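NAD(P)H-flavin oxidoreductase (Staphylococcus epidermidis ATCC 12228, PDB 3GBH) probably catalyses electron transfer from NAD(P)H to flavin or a related acceptor, using the flavin mononucleotide bound to it. Local coordinates at residues 159-164 / 187-192; 89-94 / 181-186. All coordinates share one frame; numbering follows the deposited sequence.

Both contacts are built on strand 183-192, an inner strand of an antiparallel four-strand sheet. Contact 1 joins its later half, 187-192, to strand 160-164, the outermost on that side within this chain. Contact 2 joins the start of the strand and the two residues before it, 181-186, to the end of strand 84-91 and the turn after it, 89-94. Along the chain the order is 89-94, 159-164, 181-186, 187-192, so the pairings interleave, and the two centres are about 20 Å apart. Contact 1 is buried and bears directly on FMN; contact 2 is partly open to solvent. One continuous strand thus pairs with the flavin-bearing strand 160-164 on one flank and strand 84-91 on the other.

Contact 1 of 2, residues 159-164 / 187-192; sequences YDTNPI and LAIAIG. With FMN (flavin mononucleotide), chain H.
Thr161 and Ile189 lie side by side and point the same way on the face of the sheet that helix 132-156 covers. Ile189 CG2 sits against Thr161 CB at 3.6 Å, and Ile191 CG1 comes to Thr161 CG2 at 3.9 Å. Ile191 manages this with CG1 anti to its backbone N (chi1 -176°). Further along the same face, Pro163 CB meets Leu187 CD1 at 4.1 Å. The opposite face carries Asp160, Asn162 and Ile164 beside Ala188 and Ala190. There Ile164 spans two small neighbours: its CB faces Ala188 CB, while the tip, CD1, reaches Ala190 CB at 4.2 Å.

Six backbone hydrogen bonds hold the strands together, two at each of the pairs Asp160-Gly192, Asn162-Ala190 and Ile164-Ala188. The Asp160 N to Gly192 O bond is almost straight (178°), whereas Ile164 N meets Ala188 O from above the carbonyl plane.

The end of strand 160-164 lies along one face of the FMN ring system. Pro163 O closes to 3.0 Å from FMN C9A, Ile164 CA stands 3.5 Å from FMN N5, and Pro163 CG packs 3.6 Å from FMN C9. With CG anti to its backbone N (chi1 179°), Asn162 brings ND2 to 3.4 Å from FMN N1, a close approach, while its OD1 accepts from Gln78 NE2, which would fix the amide's rotation. Pro163 also packs on Pro46 of the second subunit, a residue that itself lines a flavin pocket. A strand end laid against the isoalloxazine, with a neighbouring subunit close by, is characteristic of the FMN site in the dimeric nitroreductase fold.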
ATOM      1  N   TYR B 159     -29.998  -0.317   3.455  1.00 21.97           N
ATOM      2  CA  TYR B 159     -30.838  -1.468   3.838  1.00 23.09           C
ATOM      3  C   TYR B 159     -29.972  -2.587   4.402  1.00 24.48           C
ATOM      4  O   TYR B 159     -28.737  -2.514   4.351  1.00 27.38           O
ATOM      5  CB  TYR B 159     -31.653  -1.966   2.633  1.00 23.36           C
ATOM      6  CG  TYR B 159     -32.579  -0.915   2.118  1.00 21.72           C
ATOM      7  CD1 TYR B 159     -33.501  -0.327   2.960  1.00 25.24           C
ATOM      8  CD2 TYR B 159     -32.525  -0.481   0.802  1.00 27.37           C
ATOM      9  CE1 TYR B 159     -34.342   0.662   2.519  1.00 28.09           C
ATOM     10  CE2 TYR B 159     -33.378   0.516   0.341  1.00 25.04           C
ATOM     11  CZ  TYR B 159     -34.296   1.082   1.207  1.00 26.67           C
ATOM     12  OH  TYR B 159     -35.172   2.098   0.802  1.00 28.27           O
ATOM     13  N   ASP B 160     -30.616  -3.590   4.981  1.00 22.95           N
ATOM     14  CA  ASP B 160     -29.945  -4.790   5.418  1.00 22.14           C
ATOM     15  C   ASP B 160     -30.642  -6.000   4.866  1.00 22.09           C
ATOM     16  O   ASP B 160     -31.790  -5.918   4.426  1.00 23.33           O
ATOM     17  CB  ASP B 160     -29.874  -4.835   6.927  1.00 22.70           C
ATOM     18  CG  ASP B 160     -28.781  -3.914   7.468  1.00 25.73           C
ATOM     19  OD1 ASP B 160     -27.586  -4.299   7.352  1.00 23.96           O
ATOM     20  OD2 ASP B 160     -29.106  -2.809   7.971  1.00 23.49           O
ATOM     21  N   THR B 161     -29.932  -7.119   4.877  1.00 22.39           N
ATOM     22  CA  THR B 161     -30.424  -8.369   4.347  1.00 21.69           C
ATOM     23  C   THR B 161     -30.080  -9.549   5.247  1.00 23.25           C
ATOM     24  O   THR B 161     -29.256  -9.429   6.168  1.00 23.70           O
ATOM     25  CB  THR B 161     -29.835  -8.668   2.959  1.00 21.13           C
ATOM     26  OG1 THR B 161     -28.409  -8.705   3.045  1.00 21.70           O
ATOM     27  CG2 THR B 161     -30.314  -7.635   1.927  1.00 20.84           C
ATOM     28  N   ASN B 162     -30.707 -10.675   4.936  1.00 22.56           N
ATOM     29  CA  ASN B 162     -30.418 -11.979   5.574  1.00 22.67           C
ATOM     30  C   ASN B 162     -30.582 -13.027   4.501  1.00 22.86           C
ATOM     31  O   ASN B 162     -31.715 -13.264   4.017  1.00 21.88           O
ATOM     32  CB  ASN B 162     -31.361 -12.240   6.749  1.00 21.44           C
ATOM     33  CG  ASN B 162     -31.139 -13.604   7.451  1.00 24.65           C
ATOM     34  OD1 ASN B 162     -32.054 -14.099   8.076  1.00 31.35           O
ATOM     35  ND2 ASN B 162     -29.935 -14.179   7.372  1.00 24.23           N
ATOM     36  N   PRO B 163     -29.461 -13.628   4.065  1.00 22.31           N
ATOM     37  CA  PRO B 163     -29.609 -14.745   3.119  1.00 22.13           C
ATOM     38  C   PRO B 163     -30.122 -15.963   3.836  1.00 22.24           C
ATOM     39  O   PRO B 163     -29.748 -16.204   4.980  1.00 22.85           O
ATOM     40  CB  PRO B 163     -28.197 -14.930   2.563  1.00 22.36           C
ATOM     41  CG  PRO B 163     -27.292 -14.435   3.650  1.00 23.77           C
ATOM     42  CD  PRO B 163     -28.049 -13.349   4.377  1.00 24.10           C
ATOM     43  N   ILE B 164     -30.987 -16.722   3.164  1.00 22.32           N
ATOM     44  CA  ILE B 164     -31.770 -17.760   3.793  1.00 21.92           C
ATOM     45  C   ILE B 164     -31.809 -18.970   2.854  1.00 24.41           C
ATOM     46  O   ILE B 164     -32.146 -18.835   1.670  1.00 23.66           O
ATOM     47  CB  ILE B 164     -33.213 -17.241   4.136  1.00 22.87           C
ATOM     48  CG1 ILE B 164     -33.155 -16.217   5.281  1.00 23.10           C
ATOM     49  CG2 ILE B 164     -34.149 -18.379   4.542  1.00 19.87           C
ATOM     50  CD1 ILE B 164     -34.422 -15.437   5.569  1.00 22.68           C
ATOM     51  N   LEU B 187     -31.491 -19.501  -3.492  1.00 23.37           N
ATOM     52  CA  LEU B 187     -31.538 -19.008  -2.128  1.00 24.13           C
ATOM     53  C   LEU B 187     -32.536 -17.887  -2.035  1.00 24.63           C
ATOM     54  O   LEU B 187     -32.955 -17.374  -3.069  1.00 24.55           O
ATOM     55  CB  LEU B 187     -30.170 -18.506  -1.682  1.00 26.60           C
ATOM     56  CG  LEU B 187     -29.700 -17.138  -2.070  1.00 27.38           C
ATOM     57  CD1 LEU B 187     -28.460 -16.709  -1.177  1.00 28.70           C
ATOM     58  CD2 LEU B 187     -29.372 -17.107  -3.544  1.00 33.34           C
ATOM     59  N   ALA B 188     -32.930 -17.555  -0.803  1.00 22.90           N
ATOM     60  CA  ALA B 188     -33.809 -16.420  -0.539  1.00 23.96           C
ATOM     61  C   ALA B 188     -33.006 -15.318   0.143  1.00 23.61           C
ATOM     62  O   ALA B 188     -31.949 -15.597   0.719  1.00 23.45           O
ATOM     63  CB  ALA B 188     -34.966 -16.836   0.311  1.00 22.23           C
ATOM     64  N   ILE B 189     -33.484 -14.072   0.063  1.00 23.47           N
ATOM     65  CA  ILE B 189     -32.830 -12.949   0.726  1.00 23.31           C
ATOM     66  C   ILE B 189     -33.885 -12.043   1.338  1.00 22.68           C
ATOM     67  O   ILE B 189     -34.649 -11.433   0.591  1.00 22.51           O
ATOM     68  CB  ILE B 189     -31.953 -12.122  -0.250  1.00 25.41           C
ATOM     69  CG1 ILE B 189     -30.965 -13.008  -1.034  1.00 25.85           C
ATOM     70  CG2 ILE B 189     -31.180 -11.010   0.513  1.00 21.11           C
ATOM     71  CD1 ILE B 189     -30.071 -12.241  -1.998  1.00 25.67           C
ATOM     72  N   ALA B 190     -33.961 -11.975   2.675  1.00 20.24           N
ATOM     73  CA  ALA B 190     -34.843 -11.003   3.321  1.00 21.83           C
ATOM     74  C   ALA B 190     -34.187  -9.647   3.169  1.00 22.04           C
ATOM     75  O   ALA B 190     -32.984  -9.533   3.355  1.00 21.11           O
ATOM     76  CB  ALA B 190     -35.065 -11.317   4.859  1.00 21.05           C
ATOM     77  N   ILE B 191     -34.977  -8.617   2.875  1.00 22.51           N
ATOM     78  CA  ILE B 191     -34.430  -7.271   2.735  1.00 21.85           C
ATOM     79  C   ILE B 191     -35.381  -6.279   3.400  1.00 22.32           C
ATOM     80  O   ILE B 191     -36.593  -6.443   3.359  1.00 20.05           O
ATOM     81  CB  ILE B 191     -34.178  -6.930   1.239  1.00 23.11           C
ATOM     82  CG1 ILE B 191     -33.502  -5.554   1.085  1.00 23.76           C
ATOM     83  CG2 ILE B 191     -35.490  -6.975   0.418  1.00 20.42           C
ATOM     84  CD1 ILE B 191     -33.062  -5.272  -0.365  1.00 22.35           C
ATOM     85  N   GLY B 192     -34.812  -5.288   4.063  1.00 20.96           N
ATOM     86  CA  GLY B 192     -35.601  -4.261   4.701  1.00 21.34           C
ATOM     87  C   GLY B 192     -34.703  -3.326   5.458  1.00 20.85           C
ATOM     88  O   GLY B 192     -33.466  -3.384   5.325  1.00 19.46           O
TER
HETATM   89  N1  FMN H 300     -29.754 -17.367   8.438  1.00 26.79           N
HETATM   90  C2  FMN H 300     -31.000 -17.658   8.974  1.00 29.05           C
HETATM   91  O2  FMN H 300     -31.430 -17.058   9.965  1.00 28.12           O
HETATM   92  N3  FMN H 300     -31.758 -18.646   8.403  1.00 26.22           N
HETATM   93  C4  FMN H 300     -31.303 -19.346   7.283  1.00 28.95           C
HETATM   94  O4  FMN H 300     -32.017 -20.241   6.794  1.00 27.97           O
HETATM   95  C4A FMN H 300     -30.050 -19.065   6.762  1.00 25.78           C
HETATM   96  N5  FMN H 300     -29.540 -19.759   5.679  1.00 25.88           N
HETATM   97  C5A FMN H 300     -28.467 -19.255   4.974  1.00 25.95           C
HETATM   98  C6  FMN H 300     -28.159 -19.728   3.687  1.00 25.91           C
HETATM   99  C7  FMN H 300     -27.088 -19.218   2.984  1.00 25.53           C
HETATM  100  C7M FMN H 300     -26.768 -19.739   1.609  1.00 26.99           C
HETATM  101  C8  FMN H 300     -26.288 -18.231   3.571  1.00 26.33           C
HETATM  102  C8M FMN H 300     -25.113 -17.626   2.868  1.00 24.47           C
HETATM  103  C9  FMN H 300     -26.588 -17.767   4.839  1.00 25.64           C
HETATM  104  C9A FMN H 300     -27.681 -18.255   5.563  1.00 27.17           C
HETATM  105  N10 FMN H 300     -28.004 -17.775   6.841  1.00 27.38           N
HETATM  106  C10 FMN H 300     -29.267 -18.067   7.358  1.00 28.41           C
HETATM  107  C1' FMN H 300     -27.218 -16.640   7.464  1.00 25.48           C
HETATM  108  C2' FMN H 300     -25.908 -17.224   7.993  1.00 26.98           C
HETATM  109  O2' FMN H 300     -26.117 -17.906   9.217  1.00 25.38           O
HETATM  110  C3' FMN H 300     -24.888 -16.092   8.164  1.00 27.11           C
HETATM  111  O3' FMN H 300     -24.579 -15.563   6.899  1.00 27.19           O
HETATM  112  C4' FMN H 300     -23.598 -16.512   8.869  1.00 28.68           C
HETATM  113  O4' FMN H 300     -23.902 -16.895  10.210  1.00 27.17           O
HETATM  114  C5' FMN H 300     -22.591 -15.365   8.850  1.00 27.90           C
HETATM  115  O5' FMN H 300     -23.121 -14.238   9.537  1.00 24.97           O
HETATM  116  P   FMN H 300     -23.250 -12.831   8.793  1.00 25.45           P
HETATM  117  O1P FMN H 300     -23.799 -11.805   9.741  1.00 23.29           O
HETATM  118  O2P FMN H 300     -24.115 -13.035   7.584  1.00 23.75           O
HETATM  119  O3P FMN H 300     -21.893 -12.381   8.307  1.00 24.66           O

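Contact 2 of 2, residues 89-94 / 181-186; sequences FGDLQN and DRYVPV
Phe89 to Asp91 run antiparallel to Tyr183 to Pro185, the strand directions 144° apart. Gly90 and Val184 form the hydrogen-bonded pair, exchanging two backbone bonds, with non-hydrogen-bonded pairs Phe89-Pro185 and Asp91-Tyr183 on either side. Leu92 N extends the pairing to Arg182 O.

Asp91 turns CG anti to its backbone N (chi1 179°), presenting its carboxylate to the long, extended Arg182. The guanidinium grips it side-on: Arg182 NE gives to Asp91 OD1 at 2.8 Å and Arg182 NH2 to Asp91 OD2 at 3.1 Å. Gln93 N reaches the same OD1 from the opposite face of the carboxylate plane, making an Asx turn, and OD2 has a second salt-bridge partner in Arg55. Gln93 CB lies over one guanidinium face and Tyr183 OH over the opposite one, both toward the rim, while Arg182 CG stands 3.8 Å above the centre of the Tyr183 ring. At the far end, Phe89 CE2 packs 4.0 Å from Pro185 CB; the side chains of Leu92 and Val184 cross at about a right angle, Leu92 CD1 3.7 Å from Val184 CG1. Here strand 84-91 of the nitroreductase-fold sheet ends in a type I beta turn, Asp91 to Asn94, with the Asx turn and salt bridge sharing one carboxylate.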
ATOM      1  N   PHE B  89     -34.362 -17.869  -8.140  1.00 23.77           N
ATOM      2  CA  PHE B  89     -34.457 -19.112  -8.845  1.00 22.57           C
ATOM      3  C   PHE B  89     -33.451 -19.074  -9.992  1.00 22.03           C
ATOM      4  O   PHE B  89     -33.091 -18.006 -10.477  1.00 23.61           O
ATOM      5  CB  PHE B  89     -35.853 -19.265  -9.446  1.00 21.83           C
ATOM      6  CG  PHE B  89     -36.945 -19.490  -8.446  1.00 21.56           C
ATOM      7  CD1 PHE B  89     -37.536 -18.412  -7.799  1.00 21.02           C
ATOM      8  CD2 PHE B  89     -37.401 -20.783  -8.173  1.00 22.09           C
ATOM      9  CE1 PHE B  89     -38.545 -18.611  -6.881  1.00 22.37           C
ATOM     10  CE2 PHE B  89     -38.395 -21.008  -7.271  1.00 22.99           C
ATOM     11  CZ  PHE B  89     -38.989 -19.912  -6.604  1.00 23.98           C
ATOM     12  N   GLY B  90     -33.018 -20.248 -10.416  1.00 22.55           N
ATOM     13  CA  GLY B  90     -32.164 -20.398 -11.574  1.00 22.34           C
ATOM     14  C   GLY B  90     -32.994 -21.031 -12.683  1.00 21.35           C
ATOM     15  O   GLY B  90     -33.743 -21.971 -12.449  1.00 20.21           O
ATOM     16  N   ASP B  91     -32.895 -20.489 -13.885  1.00 20.55           N
ATOM     17  CA  ASP B  91     -33.627 -21.030 -15.043  1.00 21.96           C
ATOM     18  C   ASP B  91     -32.753 -22.100 -15.715  1.00 22.97           C
ATOM     19  O   ASP B  91     -31.719 -21.793 -16.284  1.00 24.58           O
ATOM     20  CB  ASP B  91     -33.949 -19.880 -16.001  1.00 21.22           C
ATOM     21  CG  ASP B  91     -34.673 -20.306 -17.227  1.00 23.11           C
ATOM     22  OD1 ASP B  91     -35.092 -21.494 -17.380  1.00 24.26           O
ATOM     23  OD2 ASP B  91     -34.882 -19.393 -18.029  1.00 25.38           O
ATOM     24  N   LEU B  92     -33.177 -23.354 -15.646  1.00 23.29           N
ATOM     25  CA  LEU B  92     -32.419 -24.471 -16.245  1.00 23.11           C
ATOM     26  C   LEU B  92     -32.492 -24.466 -17.773  1.00 23.39           C
ATOM     27  O   LEU B  92     -31.729 -25.197 -18.417  1.00 22.58           O
ATOM     28  CB  LEU B  92     -32.950 -25.827 -15.724  1.00 23.04           C
ATOM     29  CG  LEU B  92     -32.848 -26.086 -14.221  1.00 24.86           C
ATOM     30  CD1 LEU B  92     -33.568 -27.404 -13.861  1.00 23.97           C
ATOM     31  CD2 LEU B  92     -31.406 -26.125 -13.773  1.00 22.70           C
ATOM     32  N   GLN B  93     -33.399 -23.659 -18.340  1.00 23.54           N
ATOM     33  CA  GLN B  93     -33.478 -23.411 -19.796  1.00 23.59           C
ATOM     34  C   GLN B  93     -33.117 -21.972 -20.151  1.00 23.60           C
ATOM     35  O   GLN B  93     -33.691 -21.352 -21.057  1.00 21.67           O
ATOM     36  CB  GLN B  93     -34.860 -23.777 -20.315  1.00 24.97           C
ATOM     37  CG  GLN B  93     -35.193 -25.251 -20.111  1.00 26.74           C
ATOM     38  CD  GLN B  93     -36.621 -25.568 -20.438  1.00 31.44           C
ATOM     39  OE1 GLN B  93     -37.127 -25.157 -21.466  1.00 34.75           O
ATOM     40  NE2 GLN B  93     -37.282 -26.318 -19.566  1.00 35.55           N
ATOM     41  N   ASN B  94     -32.098 -21.463 -19.463  1.00 23.24           N
ATOM     42  CA  ASN B  94     -31.695 -20.093 -19.580  1.00 23.06           C
ATOM     43  C   ASN B  94     -31.283 -19.677 -20.996  1.00 23.87           C
ATOM     44  O   ASN B  94     -31.311 -18.478 -21.326  1.00 23.76           O
ATOM     45  CB  ASN B  94     -30.568 -19.796 -18.588  1.00 23.87           C
ATOM     46  CG  ASN B  94     -29.421 -20.773 -18.685  1.00 25.95           C
ATOM     47  OD1 ASN B  94     -28.721 -20.774 -19.680  1.00 27.14           O
ATOM     48  ND2 ASN B  94     -29.208 -21.613 -17.632  1.00 24.54           N
ATOM     49  N   ASP B 181     -40.359 -27.608 -12.773  1.00 30.12           N
ATOM     50  CA  ASP B 181     -39.438 -28.398 -13.589  1.00 31.52           C
ATOM     51  C   ASP B 181     -38.330 -27.544 -14.182  1.00 30.74           C
ATOM     52  O   ASP B 181     -37.224 -28.033 -14.350  1.00 32.27           O
ATOM     53  CB  ASP B 181     -40.163 -29.103 -14.736  1.00 31.66           C
ATOM     54  CG  ASP B 181     -41.039 -30.252 -14.261  1.00 40.50           C
ATOM     55  OD1 ASP B 181     -40.800 -30.755 -13.137  1.00 47.23           O
ATOM     56  OD2 ASP B 181     -41.970 -30.659 -15.014  1.00 45.79           O
ATOM     57  N   ARG B 182     -38.640 -26.291 -14.519  1.00 28.68           N
ATOM     58  CA  ARG B 182     -37.699 -25.370 -15.194  1.00 26.73           C
ATOM     59  C   ARG B 182     -36.922 -24.447 -14.259  1.00 26.35           C
ATOM     60  O   ARG B 182     -35.773 -24.091 -14.529  1.00 24.95           O
ATOM     61  CB  ARG B 182     -38.471 -24.495 -16.170  1.00 25.84           C
ATOM     62  CG  ARG B 182     -37.595 -23.556 -16.939  1.00 27.51           C
ATOM     63  CD  ARG B 182     -38.287 -22.944 -18.124  1.00 26.68           C
ATOM     64  NE  ARG B 182     -37.500 -21.856 -18.676  1.00 27.51           N
ATOM     65  CZ  ARG B 182     -37.790 -21.195 -19.791  1.00 28.79           C
ATOM     66  NH1 ARG B 182     -38.860 -21.508 -20.515  1.00 29.78           N
ATOM     67  NH2 ARG B 182     -37.001 -20.216 -20.182  1.00 27.40           N
ATOM     68  N   TYR B 183     -37.562 -24.021 -13.177  1.00 25.57           N
ATOM     69  CA  TYR B 183     -36.957 -23.029 -12.286  1.00 25.34           C
ATOM     70  C   TYR B 183     -36.595 -23.631 -10.934  1.00 25.48           C
ATOM     71  O   TYR B 183     -37.465 -24.105 -10.240  1.00 26.30           O
ATOM     72  CB  TYR B 183     -37.924 -21.862 -12.134  1.00 24.70           C
ATOM     73  CG  TYR B 183     -38.166 -21.170 -13.460  1.00 25.25           C
ATOM     74  CD1 TYR B 183     -37.191 -20.370 -14.036  1.00 23.87           C
ATOM     75  CD2 TYR B 183     -39.369 -21.340 -14.146  1.00 26.34           C
ATOM     76  CE1 TYR B 183     -37.412 -19.753 -15.273  1.00 25.86           C
ATOM     77  CE2 TYR B 183     -39.605 -20.723 -15.359  1.00 26.00           C
ATOM     78  CZ  TYR B 183     -38.629 -19.932 -15.926  1.00 27.11           C
ATOM     79  OH  TYR B 183     -38.879 -19.330 -17.148  1.00 25.74           O
ATOM     80  N   VAL B 184     -35.308 -23.651 -10.586  1.00 25.62           N
ATOM     81  CA  VAL B 184     -34.890 -24.251  -9.306  1.00 26.29           C
ATOM     82  C   VAL B 184     -34.540 -23.166  -8.292  1.00 23.96           C
ATOM     83  O   VAL B 184     -33.840 -22.246  -8.625  1.00 22.80           O
ATOM     84  CB  VAL B 184     -33.712 -25.212  -9.478  1.00 26.68           C
ATOM     85  CG1 VAL B 184     -34.156 -26.404 -10.373  1.00 33.49           C
ATOM     86  CG2 VAL B 184     -32.512 -24.508 -10.068  1.00 29.71           C
ATOM     87  N   PRO B 185     -35.036 -23.282  -7.057  1.00 24.14           N
ATOM     88  CA  PRO B 185     -34.703 -22.269  -6.039  1.00 23.00           C
ATOM     89  C   PRO B 185     -33.241 -22.345  -5.628  1.00 22.65           C
ATOM     90  O   PRO B 185     -32.717 -23.437  -5.420  1.00 21.21           O
ATOM     91  CB  PRO B 185     -35.618 -22.607  -4.880  1.00 22.82           C
ATOM     92  CG  PRO B 185     -36.135 -23.977  -5.121  1.00 25.99           C
ATOM     93  CD  PRO B 185     -35.822 -24.399  -6.513  1.00 25.05           C
ATOM     94  N   VAL B 186     -32.576 -21.202  -5.564  1.00 21.85           N
ATOM     95  CA  VAL B 186     -31.158 -21.170  -5.212  1.00 22.97           C
ATOM     96  C   VAL B 186     -30.997 -20.699  -3.769  1.00 23.86           C
ATOM     97  O   VAL B 186     -30.465 -21.405  -2.919  1.00 22.80           O
ATOM     98  CB  VAL B 186     -30.360 -20.251  -6.169  1.00 23.32           C
ATOM     99  CG1 VAL B 186     -28.889 -20.201  -5.733  1.00 20.41           C
ATOM    100  CG2 VAL B 186     -30.482 -20.744  -7.631  1.00 21.85           C
TER
HETATM  101  O   HOH W   1     -37.402 -17.094 -17.722  1.00 19.64           O
HETATM  102  O   HOH W   2     -36.153 -27.765 -17.425  1.00 27.39           O